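Local coordinates for protein halogenase PltM (Pseudomonas fluorescens, PDB 6BZN) that halogenates phenolic substrates, accepting more than one halide, and belongs to the FAD-dependent halogenases related to the tryptophan halogenases, at residues A[205-211]-A[323-329]; A[214-220]-A[276-282]; A[346-352]-A[399-404]; A[391-395]-A[457-461]. All blocks are in the same frame, centred on the assembly; numbering follows the deposited sequence.

Contact 1. Residues A[205-211]-A[323-329]; sequences LRTTEGL and RINYRSV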
loop_
_atom_site.group_PDB
_atom_site.type_symbol
_atom_site.label_atom_id
_atom_site.label_comp_id
_atom_site.label_asym_id
_atom_site.label_seq_id
_atom_site.Cartn_x
_atom_site.Cartn_y
_atom_site.Cartn_z
ATOM N N LEU A 205 -6.413 2.309 -21.165
ATOM C CA LEU A 205 -5.103 1.774 -20.760
ATOM C C LEU A 205 -5.168 0.588 -19.786
ATOM O O LEU A 205 -4.179 -0.114 -19.637
ATOM C CB LEU A 205 -4.220 2.882 -20.176
ATOM C CG LEU A 205 -4.103 4.142 -21.049
ATOM C CD1 LEU A 205 -3.543 5.315 -20.263
ATOM C CD2 LEU A 205 -3.259 3.844 -22.260
ATOM N N ARG A 206 -6.313 0.358 -19.149
ATOM C CA ARG A 206 -6.417 -0.682 -18.126
ATOM C C ARG A 206 -6.695 -2.070 -18.692
ATOM O O ARG A 206 -7.462 -2.228 -19.652
ATOM C CB ARG A 206 -7.491 -0.319 -17.113
ATOM C CG ARG A 206 -7.470 -1.216 -15.899
ATOM C CD ARG A 206 -8.433 -0.735 -14.852
ATOM N NE ARG A 206 -7.982 0.516 -14.250
ATOM C CZ ARG A 206 -8.611 1.121 -13.258
ATOM N NH1 ARG A 206 -9.708 0.582 -12.754
ATOM N NH2 ARG A 206 -8.133 2.268 -12.770
ATOM N N THR A 207 -6.081 -3.075 -18.070
ATOM C CA THR A 207 -6.284 -4.475 -18.445
ATOM C C THR A 207 -6.010 -5.375 -17.243
ATOM O O THR A 207 -5.337 -4.958 -16.305
ATOM C CB THR A 207 -5.362 -4.883 -19.621
ATOM O OG1 THR A 207 -5.646 -6.220 -20.022
ATOM C CG2 THR A 207 -3.908 -4.801 -19.240
ATOM N N THR A 208 -6.550 -6.590 -17.292
ATOM C CA THR A 208 -6.186 -7.662 -16.382
ATOM C C THR A 208 -5.303 -8.710 -17.062
ATOM O O THR A 208 -4.880 -9.666 -16.406
ATOM C CB THR A 208 -7.431 -8.338 -15.786
ATOM O OG1 THR A 208 -8.226 -8.896 -16.836
ATOM C CG2 THR A 208 -8.265 -7.324 -15.001
ATOM N N GLU A 209 -5.002 -8.527 -18.353
ATOM C CA GLU A 209 -4.180 -9.483 -19.095
ATOM C C GLU A 209 -2.817 -9.557 -18.442
ATOM O O GLU A 209 -2.250 -8.529 -18.081
ATOM C CB GLU A 209 -4.016 -9.048 -20.563
ATOM C CG GLU A 209 -3.375 -10.088 -21.491
ATOM C CD GLU A 209 -1.847 -10.221 -21.391
ATOM O OE1 GLU A 209 -1.347 -11.338 -21.677
ATOM O OE2 GLU A 209 -1.128 -9.247 -21.044
ATOM N N GLY A 210 -2.297 -10.767 -18.294
ATOM C CA GLY A 210 -0.947 -10.972 -17.791
ATOM C C GLY A 210 -0.770 -10.932 -16.276
ATOM O O GLY A 210 0.351 -11.118 -15.799
ATOM N N LEU A 211 -1.838 -10.701 -15.510
ATOM C CA LEU A 211 -1.722 -10.643 -14.046
ATOM C C LEU A 211 -1.750 -12.037 -13.451
ATOM O O LEU A 211 -2.634 -12.841 -13.779
ATOM C CB LEU A 211 -2.839 -9.797 -13.415
ATOM C CG LEU A 211 -2.701 -8.303 -13.674
ATOM C CD1 LEU A 211 -3.923 -7.568 -13.165
ATOM C CD2 LEU A 211 -1.430 -7.736 -13.042
ATOM N N ARG A 323 -13.139 -8.612 -8.150
ATOM C CA ARG A 323 -11.779 -8.660 -8.631
ATOM C C ARG A 323 -11.038 -7.347 -8.449
ATOM O O ARG A 323 -11.301 -6.348 -9.131
ATOM C CB ARG A 323 -11.679 -9.061 -10.089
ATOM C CG ARG A 323 -10.205 -9.096 -10.456
ATOM C CD ARG A 323 -9.849 -10.017 -11.553
ATOM N NE ARG A 323 -8.413 -10.310 -11.539
ATOM C CZ ARG A 323 -7.776 -10.916 -12.528
ATOM N NH1 ARG A 323 -8.439 -11.297 -13.612
ATOM N NH2 ARG A 323 -6.479 -11.159 -12.432
ATOM N N ILE A 324 -10.039 -7.386 -7.583
ATOM C CA ILE A 324 -9.354 -6.174 -7.173
ATOM C C ILE A 324 -8.099 -5.837 -7.970
ATOM O O ILE A 324 -7.540 -4.751 -7.797
ATOM C CB ILE A 324 -9.072 -6.197 -5.656
ATOM C CG1 ILE A 324 -8.016 -7.232 -5.292
ATOM C CG2 ILE A 324 -10.364 -6.438 -4.890
ATOM C CD1 ILE A 324 -7.771 -7.354 -3.806
ATOM N N ASN A 325 -7.688 -6.717 -8.880
ATOM C CA ASN A 325 -6.394 -6.619 -9.543
ATOM C C ASN A 325 -6.523 -6.023 -10.938
ATOM O O ASN A 325 -7.374 -6.443 -11.698
ATOM C CB ASN A 325 -5.732 -7.993 -9.688
ATOM C CG ASN A 325 -6.265 -9.005 -8.699
ATOM O OD1 ASN A 325 -7.241 -9.710 -8.990
ATOM N ND2 ASN A 325 -5.667 -9.063 -7.510
ATOM N N TYR A 326 -5.632 -5.101 -11.269
ATOM C CA TYR A 326 -5.569 -4.532 -12.620
ATOM C C TYR A 326 -4.228 -3.872 -12.806
ATOM O O TYR A 326 -3.544 -3.567 -11.826
ATOM C CB TYR A 326 -6.714 -3.550 -12.858
ATOM C CG TYR A 326 -6.826 -2.441 -11.840
ATOM C CD1 TYR A 326 -6.132 -1.247 -12.003
ATOM C CD2 TYR A 326 -7.621 -2.583 -10.723
ATOM C CE1 TYR A 326 -6.224 -0.222 -11.062
ATOM C CE2 TYR A 326 -7.712 -1.572 -9.770
ATOM C CZ TYR A 326 -7.020 -0.392 -9.949
ATOM O OH TYR A 326 -7.122 0.598 -9.001
ATOM N N ARG A 327 -3.844 -3.695 -14.062
ATOM C CA ARG A 327 -2.645 -2.964 -14.424
ATOM C C ARG A 327 -2.970 -2.099 -15.635
ATOM O O ARG A 327 -4.091 -2.145 -16.150
ATOM C CB ARG A 327 -1.490 -3.921 -14.720
ATOM C CG ARG A 327 -1.689 -4.817 -15.923
ATOM C CD ARG A 327 -0.451 -5.653 -16.238
ATOM N NE ARG A 327 -0.684 -6.309 -17.528
ATOM C CZ ARG A 327 -0.307 -5.854 -18.723
ATOM N NH1 ARG A 327 0.394 -4.727 -18.877
ATOM N NH2 ARG A 327 -0.628 -6.559 -19.795
ATOM N N SER A 328 -2.001 -1.294 -16.054
ATOM C CA SER A 328 -2.150 -0.447 -17.240
ATOM C C SER A 328 -0.953 -0.569 -18.155
ATOM O O SER A 328 0.172 -0.794 -17.709
ATOM C CB SER A 328 -2.341 1.012 -16.852
ATOM O OG SER A 328 -3.513 1.209 -16.081
ATOM N N VAL A 329 -1.205 -0.411 -19.447
ATOM C CA VAL A 329 -0.152 -0.531 -20.451
ATOM C C VAL A 329 0.718 0.740 -20.539
ATOM O O VAL A 329 1.879 0.675 -20.953
ATOM C CB VAL A 329 -0.719 -0.929 -21.840
ATOM C CG1 VAL A 329 -1.483 -2.240 -21.750
ATOM C CG2 VAL A 329 -1.623 0.146 -22.426
HETATM O O HOH W 1 -5.681 2.303 -15.610
HETATM O O HOH W 2 -5.518 -11.976 -15.041
#
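Arg206 and Tyr326 stack where a two-stranded antiparallel sheet, 206-207 against 327-328, is laid down. The guanidinium lies flat on one ring face, planes 18° apart, and Arg206 CZ stands 3.9 Å from the Tyr326 centroid, a cation-pi contact. This part is tight: Arg206 also donates to the carbonyls of Ala342 and Gln195, while Tyr326, which binds FAD in another structure of this protein, bonds Gln341 O. Thr207 and Arg327 form the hydrogen-bonded pair, with Arg327 N reaching Thr207 O at 3.0 Å.

Equally tight, Arg327 CG sits between its own N and carbonyl carbon (chi1 65°), which carries the chain alongside Thr207, whose CG2 covers one guanidinium face. Arg327 NE and NH2 both grip Glu209 O, NE at 2.8 Å. A leucine in place of Arg327 would probably leave Glu209 O without either donor and the Glu209 carboxylate without its mate. The bond within that salt bridge is weak: Arg327 NH2 meets Glu209 OE2 at 3.0 Å, with only 129° at the hydrogen. The looser side is exposed Thr208, opening type II turn 208-211: a water donates to Thr208 O and Leu211 O and accepts from Arg323 NH2 at 2.9 Å.

Contact 2. Residues A[214-220]-A[276-282]; sequences DTCSFFT and IGFQFNN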
loop_
_atom_site.group_PDB
_atom_site.type_symbol
_atom_site.label_atom_id
_atom_site.label_comp_id
_atom_site.label_asym_id
_atom_site.label_seq_id
_atom_site.Cartn_x
_atom_site.Cartn_y
_atom_site.Cartn_z
ATOM N N ASP A 214 -5.309 -12.996 -8.944
ATOM C CA ASP A 214 -6.742 -12.920 -9.225
ATOM C C ASP A 214 -7.457 -13.122 -7.896
ATOM O O ASP A 214 -7.672 -14.259 -7.461
ATOM C CB ASP A 214 -7.099 -13.997 -10.253
ATOM C CG ASP A 214 -8.561 -13.960 -10.705
ATOM O OD1 ASP A 214 -9.385 -13.159 -10.214
ATOM O OD2 ASP A 214 -8.875 -14.781 -11.598
ATOM N N THR A 215 -7.796 -12.010 -7.239
ATOM C CA THR A 215 -8.334 -12.038 -5.905
ATOM C C THR A 215 -9.513 -11.114 -5.744
ATOM O O THR A 215 -9.660 -10.146 -6.494
ATOM C CB THR A 215 -7.291 -11.647 -4.823
ATOM O OG1 THR A 215 -6.763 -10.345 -5.081
ATOM C CG2 THR A 215 -6.151 -12.665 -4.751
ATOM N N CYS A 216 -10.333 -11.442 -4.749
ATOM C CA CYS A 216 -11.483 -10.644 -4.342
ATOM C C CYS A 216 -11.249 -10.189 -2.905
ATOM O O CYS A 216 -10.334 -10.684 -2.228
ATOM C CB CYS A 216 -12.787 -11.448 -4.447
ATOM S SG CYS A 216 -12.869 -12.911 -3.397
ATOM N N SER A 217 -12.052 -9.227 -2.457
ATOM C CA SER A 217 -11.930 -8.679 -1.121
ATOM C C SER A 217 -13.291 -8.306 -0.549
ATOM O O SER A 217 -14.128 -7.719 -1.251
ATOM C CB SER A 217 -11.014 -7.446 -1.152
ATOM O OG SER A 217 -10.778 -6.961 0.157
ATOM N N PHE A 218 -13.491 -8.659 0.723
ATOM C CA PHE A 218 -14.622 -8.231 1.539
ATOM C C PHE A 218 -14.050 -7.433 2.709
ATOM O O PHE A 218 -13.171 -7.946 3.417
ATOM C CB PHE A 218 -15.351 -9.412 2.153
ATOM C CG PHE A 218 -15.991 -10.369 1.174
ATOM C CD1 PHE A 218 -15.243 -11.368 0.570
ATOM C CD2 PHE A 218 -17.364 -10.346 0.966
ATOM C CE1 PHE A 218 -15.832 -12.291 -0.278
ATOM C CE2 PHE A 218 -17.970 -11.256 0.114
ATOM C CZ PHE A 218 -17.203 -12.237 -0.508
ATOM N N PHE A 219 -14.535 -6.220 2.949
ATOM C CA PHE A 219 -13.992 -5.408 4.033
ATOM C C PHE A 219 -15.012 -4.525 4.733
ATOM O O PHE A 219 -16.032 -4.113 4.156
ATOM C CB PHE A 219 -12.799 -4.568 3.564
ATOM C CG PHE A 219 -13.042 -3.811 2.288
ATOM C CD1 PHE A 219 -12.885 -4.436 1.056
ATOM C CD2 PHE A 219 -13.440 -2.491 2.315
ATOM C CE1 PHE A 219 -13.113 -3.749 -0.131
ATOM C CE2 PHE A 219 -13.659 -1.794 1.135
ATOM C CZ PHE A 219 -13.491 -2.422 -0.088
ATOM N N THR A 220 -14.720 -4.255 6.000
ATOM C CA THR A 220 -15.590 -3.449 6.837
ATOM C C THR A 220 -14.816 -2.981 8.075
ATOM O O THR A 220 -13.635 -3.324 8.257
ATOM C CB THR A 220 -16.870 -4.236 7.244
ATOM O OG1 THR A 220 -17.830 -3.334 7.794
ATOM C CG2 THR A 220 -16.572 -5.325 8.274
ATOM N N ILE A 276 -11.408 -4.938 9.292
ATOM C CA ILE A 276 -11.430 -6.359 8.981
ATOM C C ILE A 276 -11.627 -6.501 7.471
ATOM O O ILE A 276 -12.566 -5.928 6.905
ATOM C CB ILE A 276 -12.586 -7.096 9.714
ATOM C CG1 ILE A 276 -12.503 -6.905 11.244
ATOM C CG2 ILE A 276 -12.606 -8.573 9.337
ATOM C CD1 ILE A 276 -11.282 -7.478 11.950
ATOM N N GLY A 277 -10.744 -7.254 6.817
ATOM C CA GLY A 277 -10.882 -7.542 5.391
ATOM C C GLY A 277 -10.507 -8.970 5.131
ATOM O O GLY A 277 -9.510 -9.438 5.674
ATOM N N PHE A 278 -11.295 -9.692 4.347
ATOM C CA PHE A 278 -10.887 -11.044 3.937
ATOM C C PHE A 278 -10.884 -11.188 2.431
ATOM O O PHE A 278 -11.755 -10.637 1.732
ATOM C CB PHE A 278 -11.649 -12.175 4.661
ATOM C CG PHE A 278 -13.130 -12.221 4.424
ATOM C CD1 PHE A 278 -14.001 -11.413 5.163
ATOM C CD2 PHE A 278 -13.670 -13.144 3.545
ATOM C CE1 PHE A 278 -15.372 -11.485 4.968
ATOM C CE2 PHE A 278 -15.045 -13.223 3.353
ATOM C CZ PHE A 278 -15.896 -12.399 4.070
ATOM N N GLN A 279 -9.850 -11.882 1.946
ATOM C CA GLN A 279 -9.541 -11.968 0.532
ATOM C C GLN A 279 -9.448 -13.411 0.124
ATOM O O GLN A 279 -8.884 -14.220 0.868
ATOM C CB GLN A 279 -8.180 -11.327 0.222
ATOM C CG GLN A 279 -8.123 -9.803 0.311
ATOM C CD GLN A 279 -8.470 -9.243 1.678
ATOM O OE1 GLN A 279 -9.426 -8.486 1.826
ATOM N NE2 GLN A 279 -7.693 -9.617 2.695
ATOM N N PHE A 280 -9.976 -13.732 -1.055
ATOM C CA PHE A 280 -9.809 -15.063 -1.640
ATOM C C PHE A 280 -9.045 -15.023 -2.959
ATOM O O PHE A 280 -9.250 -14.153 -3.786
ATOM C CB PHE A 280 -11.167 -15.739 -1.873
ATOM C CG PHE A 280 -11.930 -16.007 -0.616
ATOM C CD1 PHE A 280 -11.437 -16.915 0.326
ATOM C CD2 PHE A 280 -13.146 -15.385 -0.374
ATOM C CE1 PHE A 280 -12.144 -17.179 1.497
ATOM C CE2 PHE A 280 -13.854 -15.641 0.784
ATOM C CZ PHE A 280 -13.351 -16.534 1.727
ATOM N N ASN A 281 -8.167 -16.004 -3.123
ATOM C CA ASN A 281 -7.621 -16.380 -4.401
ATOM C C ASN A 281 -8.755 -17.011 -5.215
ATOM O O ASN A 281 -9.194 -18.124 -4.921
ATOM C CB ASN A 281 -6.481 -17.378 -4.186
ATOM C CG ASN A 281 -5.835 -17.824 -5.473
ATOM O OD1 ASN A 281 -6.303 -17.508 -6.559
ATOM N ND2 ASN A 281 -4.738 -18.555 -5.355
ATOM N N ASN A 282 -9.216 -16.301 -6.244
ATOM C CA ASN A 282 -10.378 -16.737 -7.042
ATOM C C ASN A 282 -10.102 -18.033 -7.817
ATOM O O ASN A 282 -11.038 -18.746 -8.185
ATOM C CB ASN A 282 -10.818 -15.644 -8.020
ATOM C CG ASN A 282 -11.479 -14.449 -7.338
ATOM O OD1 ASN A 282 -12.308 -14.602 -6.444
ATOM N ND2 ASN A 282 -11.160 -13.252 -7.810
HETATM O O HOH W 3 -4.759 -15.604 -7.967
#
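Phe218 and Phe278 form the aromatic centre of this antiparallel strand pair. Their rings are nearly parallel (8°) but offset, with little face-on-face overlap; instead Phe218 CB sits over the Phe278 face, 3.7 Å from the centroid, as a CH-pi contact. The offset is consistent with unlike first torsions: Phe278 CG lies between its N and carbonyl carbon (chi1 63°), whereas Phe218 CG is anti to its carbonyl carbon. Further along the same face, Cys216 SG meets the Phe280 ring at its edge and packs 3.6 Å from Phe280 CB.

The backbone fixes these positions: Phe218 N binds Phe278 O at 2.8 Å, and Phe278 N binds Phe218 O at 2.7 Å. Beyond the Thr215-Asn281 pair, Asn282 ND2 donates to Asp214 OD1 (3.0 Å) from above the carboxylate plane. Tyr320 stacks on Phe218, Trp318 meets Phe278 edge-to-face, and Leu298 of helix 291-301 touches Phe278 and Phe280. Both strands belong to the large mixed beta sheet, a layout consistent with the substrate-side sheet of flavin-dependent monooxygenase folds.

Contact 3. Residues A[346-352]-A[399-404]; sequences IDPLFSR and LVSCSY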
loop_
_atom_site.group_PDB
_atom_site.type_symbol
_atom_site.label_atom_id
_atom_site.label_comp_id
_atom_site.label_asym_id
_atom_site.label_seq_id
_atom_site.Cartn_x
_atom_site.Cartn_y
_atom_site.Cartn_z
ATOM N N ILE A 346 -2.855 -4.523 -6.923
ATOM C CA ILE A 346 -2.708 -5.973 -6.834
ATOM C C ILE A 346 -3.498 -6.545 -5.667
ATOM O O ILE A 346 -4.409 -7.343 -5.871
ATOM C CB ILE A 346 -1.218 -6.371 -6.765
ATOM C CG1 ILE A 346 -0.466 -5.892 -8.027
ATOM C CG2 ILE A 346 -1.070 -7.873 -6.589
ATOM C CD1 ILE A 346 -0.979 -6.418 -9.362
ATOM N N ASP A 347 -3.162 -6.153 -4.445
ATOM C CA ASP A 347 -3.798 -6.753 -3.275
ATOM C C ASP A 347 -3.460 -5.932 -2.039
ATOM O O ASP A 347 -2.443 -5.260 -2.017
ATOM C CB ASP A 347 -3.290 -8.202 -3.111
ATOM C CG ASP A 347 -4.193 -9.081 -2.241
ATOM O OD1 ASP A 347 -4.002 -9.051 -1.005
ATOM O OD2 ASP A 347 -5.057 -9.840 -2.786
ATOM N N PRO A 348 -4.316 -5.975 -1.008
ATOM C CA PRO A 348 -3.917 -5.353 0.256
ATOM C C PRO A 348 -2.687 -5.984 0.920
ATOM O O PRO A 348 -2.049 -5.333 1.765
ATOM C CB PRO A 348 -5.142 -5.532 1.149
ATOM C CG PRO A 348 -5.977 -6.588 0.478
ATOM C CD PRO A 348 -5.726 -6.402 -0.983
ATOM N N LEU A 349 -2.356 -7.219 0.546
ATOM C CA LEU A 349 -1.285 -7.972 1.193
ATOM C C LEU A 349 0.057 -7.275 1.069
ATOM O O LEU A 349 0.545 -7.038 -0.032
ATOM C CB LEU A 349 -1.170 -9.380 0.608
ATOM C CG LEU A 349 -0.137 -10.273 1.302
ATOM C CD1 LEU A 349 -0.598 -10.626 2.704
ATOM C CD2 LEU A 349 0.154 -11.528 0.496
ATOM N N PHE A 350 0.648 -6.971 2.217
ATOM C CA PHE A 350 1.912 -6.220 2.343
ATOM C C PHE A 350 1.789 -4.723 2.134
ATOM O O PHE A 350 2.799 -4.020 2.207
ATOM C CB PHE A 350 3.050 -6.772 1.464
ATOM C CG PHE A 350 3.447 -8.174 1.793
ATOM C CD1 PHE A 350 3.928 -8.480 3.056
ATOM C CD2 PHE A 350 3.370 -9.173 0.853
ATOM C CE1 PHE A 350 4.314 -9.762 3.391
ATOM C CE2 PHE A 350 3.756 -10.463 1.175
ATOM C CZ PHE A 350 4.229 -10.759 2.443
ATOM N N SER A 351 0.575 -4.227 1.871
ATOM C CA SER A 351 0.302 -2.807 1.840
ATOM C C SER A 351 1.264 -2.028 0.913
ATOM O O SER A 351 1.766 -0.962 1.246
ATOM C CB SER A 351 0.261 -2.270 3.285
ATOM O OG SER A 351 -0.522 -1.103 3.336
ATOM N N ARG A 352 1.496 -2.577 -0.278
ATOM C CA ARG A 352 2.392 -1.953 -1.246
ATOM C C ARG A 352 1.762 -0.745 -1.967
ATOM O O ARG A 352 2.488 0.121 -2.448
ATOM C CB ARG A 352 2.885 -2.975 -2.286
ATOM C CG ARG A 352 3.588 -4.198 -1.699
ATOM C CD ARG A 352 4.733 -3.863 -0.744
ATOM N NE ARG A 352 5.794 -3.107 -1.409
ATOM C CZ ARG A 352 6.959 -2.767 -0.862
ATOM N NH1 ARG A 352 7.259 -3.107 0.400
ATOM N NH2 ARG A 352 7.835 -2.075 -1.591
ATOM N N LEU A 399 5.234 -10.547 -6.080
ATOM C CA LEU A 399 5.279 -10.691 -4.626
ATOM C C LEU A 399 4.012 -11.335 -4.072
ATOM O O LEU A 399 4.086 -12.297 -3.295
ATOM C CB LEU A 399 5.516 -9.341 -3.955
ATOM C CG LEU A 399 5.370 -9.277 -2.431
ATOM C CD1 LEU A 399 6.461 -10.096 -1.747
ATOM C CD2 LEU A 399 5.375 -7.843 -1.944
ATOM N N VAL A 400 2.864 -10.829 -4.500
ATOM C CA VAL A 400 1.600 -11.221 -3.918
ATOM C C VAL A 400 1.176 -12.593 -4.435
ATOM O O VAL A 400 0.779 -13.435 -3.644
ATOM C CB VAL A 400 0.497 -10.157 -4.145
ATOM C CG1 VAL A 400 -0.878 -10.711 -3.801
ATOM C CG2 VAL A 400 0.789 -8.924 -3.307
ATOM N N SER A 401 1.261 -12.824 -5.740
ATOM C CA SER A 401 0.888 -14.125 -6.292
ATOM C C SER A 401 1.721 -15.244 -5.659
ATOM O O SER A 401 1.184 -16.274 -5.247
ATOM C CB SER A 401 1.000 -14.156 -7.819
ATOM O OG SER A 401 2.327 -13.917 -8.266
ATOM N N CYS A 402 3.029 -15.039 -5.550
ATOM C CA CYS A 402 3.891 -16.048 -4.907
ATOM C C CYS A 402 3.553 -16.225 -3.415
ATOM O O CYS A 402 3.632 -17.339 -2.897
ATOM C CB CYS A 402 5.366 -15.711 -5.118
ATOM S SG CYS A 402 5.857 -15.830 -6.861
ATOM N N SER A 403 3.155 -15.147 -2.737
ATOM C CA SER A 403 2.735 -15.230 -1.349
ATOM C C SER A 403 1.473 -16.074 -1.173
ATOM O O SER A 403 1.403 -16.900 -0.272
ATOM C CB SER A 403 2.498 -13.837 -0.767
ATOM O OG SER A 403 3.698 -13.095 -0.736
ATOM N N TYR A 404 0.474 -15.851 -2.023
ATOM C CA TYR A 404 -0.757 -16.638 -1.950
ATOM C C TYR A 404 -0.471 -18.153 -2.131
ATOM O O TYR A 404 -1.147 -18.976 -1.541
ATOM C CB TYR A 404 -1.785 -16.166 -2.975
ATOM C CG TYR A 404 -2.737 -15.073 -2.510
ATOM C CD1 TYR A 404 -2.376 -13.733 -2.548
ATOM C CD2 TYR A 404 -4.025 -15.382 -2.063
ATOM C CE1 TYR A 404 -3.268 -12.737 -2.160
ATOM C CE2 TYR A 404 -4.910 -14.388 -1.674
ATOM C CZ TYR A 404 -4.533 -13.060 -1.728
ATOM O OH TYR A 404 -5.432 -12.064 -1.353
#
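A buried carboxylate, Asp347, meets the phenol of Tyr404 where a non-helical loop with an Asx turn and a type II turn (348-351) packs on helix 383-406. Tyr404 OH donates to Asp347 OD2 at 2.7 Å on the syn side, 27° out of the carboxylate plane, and the carboxylate stands 78° from the ring. The same oxygen takes a second bond from Thr215 OG1, and OD1 accepts from Trp257 NE1 and, through its anti lone pair, from Leu349 N (2.9 Å). So many donors would probably favour the charged form of the acid.

Val400 packs beside it: its CB meets Ile346 CG2 at 3.7 Å, and CG1, anti to the backbone N (chi1 168°), reaches Asp347 CB. The loop carries Ser351, which binds FAD in another structure of this protein. Phe350 also stacks on Trp420 of helix 410-441 and places CD2 3.7 Å from Leu399 CD2. Ser403 OG, which donates to Leu399 O and also bonds Trp416 NE1, lies at the Phe350 ring edge, in its plane, 3.3 Å from Phe350 CE2.

Contact 4. Residues A[391-395]-A[457-461]; sequences NAVAT and PGCLS
Helix 383-406 receives the loop that joins helices 444-452 and 465-483, and Ala392 and Gly458 have the nearest CA atoms, 3.7 Å apart. Gly458 has no side chain and a positive phi (89°); a CB there would run into Ala392 N and Asn391 CB, so the close fit depends on glycine. Its carbonyl oxygen points at the helix: Ala392 CA makes a nearly straight C-H...O contact to Gly458 O at 3.4 Å, with 165° at the hydrogen.

Asn391 lies alongside Pro457, and its ND2 makes a weak bond of 3.3 Å to Pro457 O. One turn on, Thr395 faces the loop with its CB 3.4 Å from Gly458 O. Its CG2 is anti to the backbone N, turned toward Leu460, whereas OG1 lies 3.6 Å from Cys459 SG. A glycine in place of Thr395 would probably open a gap beside Gly458 O and Cys459, leaving the loop less firmly seated. Phe471 of helix 465-483 also packs on Thr395. A water accompanies the join, donating to Ala392 O at 3.0 Å and only weakly to Gly458 O. With a single weak direct hydrogen bond between the segments, the join rests mainly on close packing and one C-H...O contact.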
loop_
_atom_site.group_PDB
_atom_site.type_symbol
_atom_site.label_atom_id
_atom_site.label_comp_id
_atom_site.label_asym_id
_atom_site.label_seq_id
_atom_site.Cartn_x
_atom_site.Cartn_y
_atom_site.Cartn_z
ATOM N N ASN A 391 6.659 -0.907 -13.265
ATOM C CA ASN A 391 7.558 -1.877 -12.615
ATOM C C ASN A 391 7.084 -2.221 -11.211
ATOM O O ASN A 391 7.168 -3.379 -10.799
ATOM C CB ASN A 391 9.005 -1.362 -12.535
ATOM C CG ASN A 391 9.714 -1.338 -13.871
ATOM O OD1 ASN A 391 9.172 -1.730 -14.886
ATOM N ND2 ASN A 391 10.961 -0.861 -13.864
ATOM N N ALA A 392 6.616 -1.220 -10.469
ATOM C CA ALA A 392 6.088 -1.434 -9.108
ATOM C C ALA A 392 4.875 -2.380 -9.061
ATOM O O ALA A 392 4.818 -3.298 -8.226
ATOM C CB ALA A 392 5.745 -0.108 -8.472
ATOM N N VAL A 393 3.947 -2.189 -9.990
ATOM C CA VAL A 393 2.766 -3.037 -10.094
ATOM C C VAL A 393 3.169 -4.470 -10.491
ATOM O O VAL A 393 2.661 -5.449 -9.926
ATOM C CB VAL A 393 1.730 -2.427 -11.073
ATOM C CG1 VAL A 393 0.580 -3.389 -11.334
ATOM C CG2 VAL A 393 1.188 -1.112 -10.499
ATOM N N ALA A 394 4.100 -4.585 -11.436
ATOM C CA ALA A 394 4.612 -5.898 -11.845
ATOM C C ALA A 394 5.293 -6.622 -10.668
ATOM O O ALA A 394 5.009 -7.785 -10.407
ATOM C CB ALA A 394 5.577 -5.761 -13.004
ATOM N N THR A 395 6.151 -5.914 -9.944
ATOM C CA THR A 395 6.808 -6.492 -8.765
ATOM C C THR A 395 5.787 -6.886 -7.714
ATOM O O THR A 395 5.868 -7.961 -7.143
ATOM C CB THR A 395 7.837 -5.523 -8.167
ATOM O OG1 THR A 395 8.885 -5.335 -9.115
ATOM C CG2 THR A 395 8.448 -6.078 -6.860
ATOM N N PRO A 457 13.986 0.535 -10.136
ATOM C CA PRO A 457 12.804 1.275 -9.696
ATOM C C PRO A 457 11.572 0.365 -9.688
ATOM O O PRO A 457 11.380 -0.454 -10.599
ATOM C CB PRO A 457 12.689 2.411 -10.717
ATOM C CG PRO A 457 13.406 1.917 -11.934
ATOM C CD PRO A 457 14.482 0.990 -11.450
ATOM N N GLY A 458 10.790 0.458 -8.619
ATOM C CA GLY A 458 9.594 -0.375 -8.466
ATOM C C GLY A 458 9.842 -1.707 -7.775
ATOM O O GLY A 458 8.903 -2.398 -7.435
ATOM N N CYS A 459 11.099 -2.077 -7.575
ATOM C CA CYS A 459 11.437 -3.340 -6.933
ATOM C C CYS A 459 11.686 -3.108 -5.448
ATOM O O CYS A 459 12.031 -1.992 -5.042
ATOM C CB CYS A 459 12.644 -3.970 -7.628
ATOM S SG CYS A 459 12.338 -4.237 -9.402
ATOM N N LEU A 460 11.540 -4.160 -4.649
ATOM C CA LEU A 460 11.533 -4.021 -3.194
ATOM C C LEU A 460 12.805 -3.393 -2.615
ATOM O O LEU A 460 12.726 -2.591 -1.680
ATOM C CB LEU A 460 11.277 -5.366 -2.516
ATOM C CG LEU A 460 9.941 -6.068 -2.798
ATOM C CD1 LEU A 460 9.898 -7.357 -2.002
ATOM C CD2 LEU A 460 8.754 -5.196 -2.440
ATOM N N SER A 461 13.958 -3.752 -3.170
ATOM C CA SER A 461 15.252 -3.217 -2.695
ATOM C C SER A 461 15.600 -1.854 -3.263
ATOM O O SER A 461 16.515 -1.209 -2.757
ATOM C CB SER A 461 16.400 -4.163 -3.051
ATOM O OG SER A 461 16.773 -3.999 -4.421
HETATM O O HOH W 4 6.103 -3.206 -5.539
#

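Following the chain from the N terminus, contact 1 closes a loop of 111 residues, and contact 2, closing 55, is nested inside it, joining two strands of the mixed sheet. Asn325 OD1 bonds Thr215 N at 2.9 Å, tying the small sheet to the large one. Contacts 3 and 4, closing 46 and 61 residues, follow in series and cross each other: both use helix 383-406, the first bringing in the loop before helix 352-374, the second the loop before helix 465-483. Thr215 OG1 to Asp347 OD2, 2.9 Å, links contact 2 to contact 3. Contact 4 touches contact 1 through Val393 packing on Arg327, while contacts 2 and 4 stay about 11 Å apart at their nearest atoms.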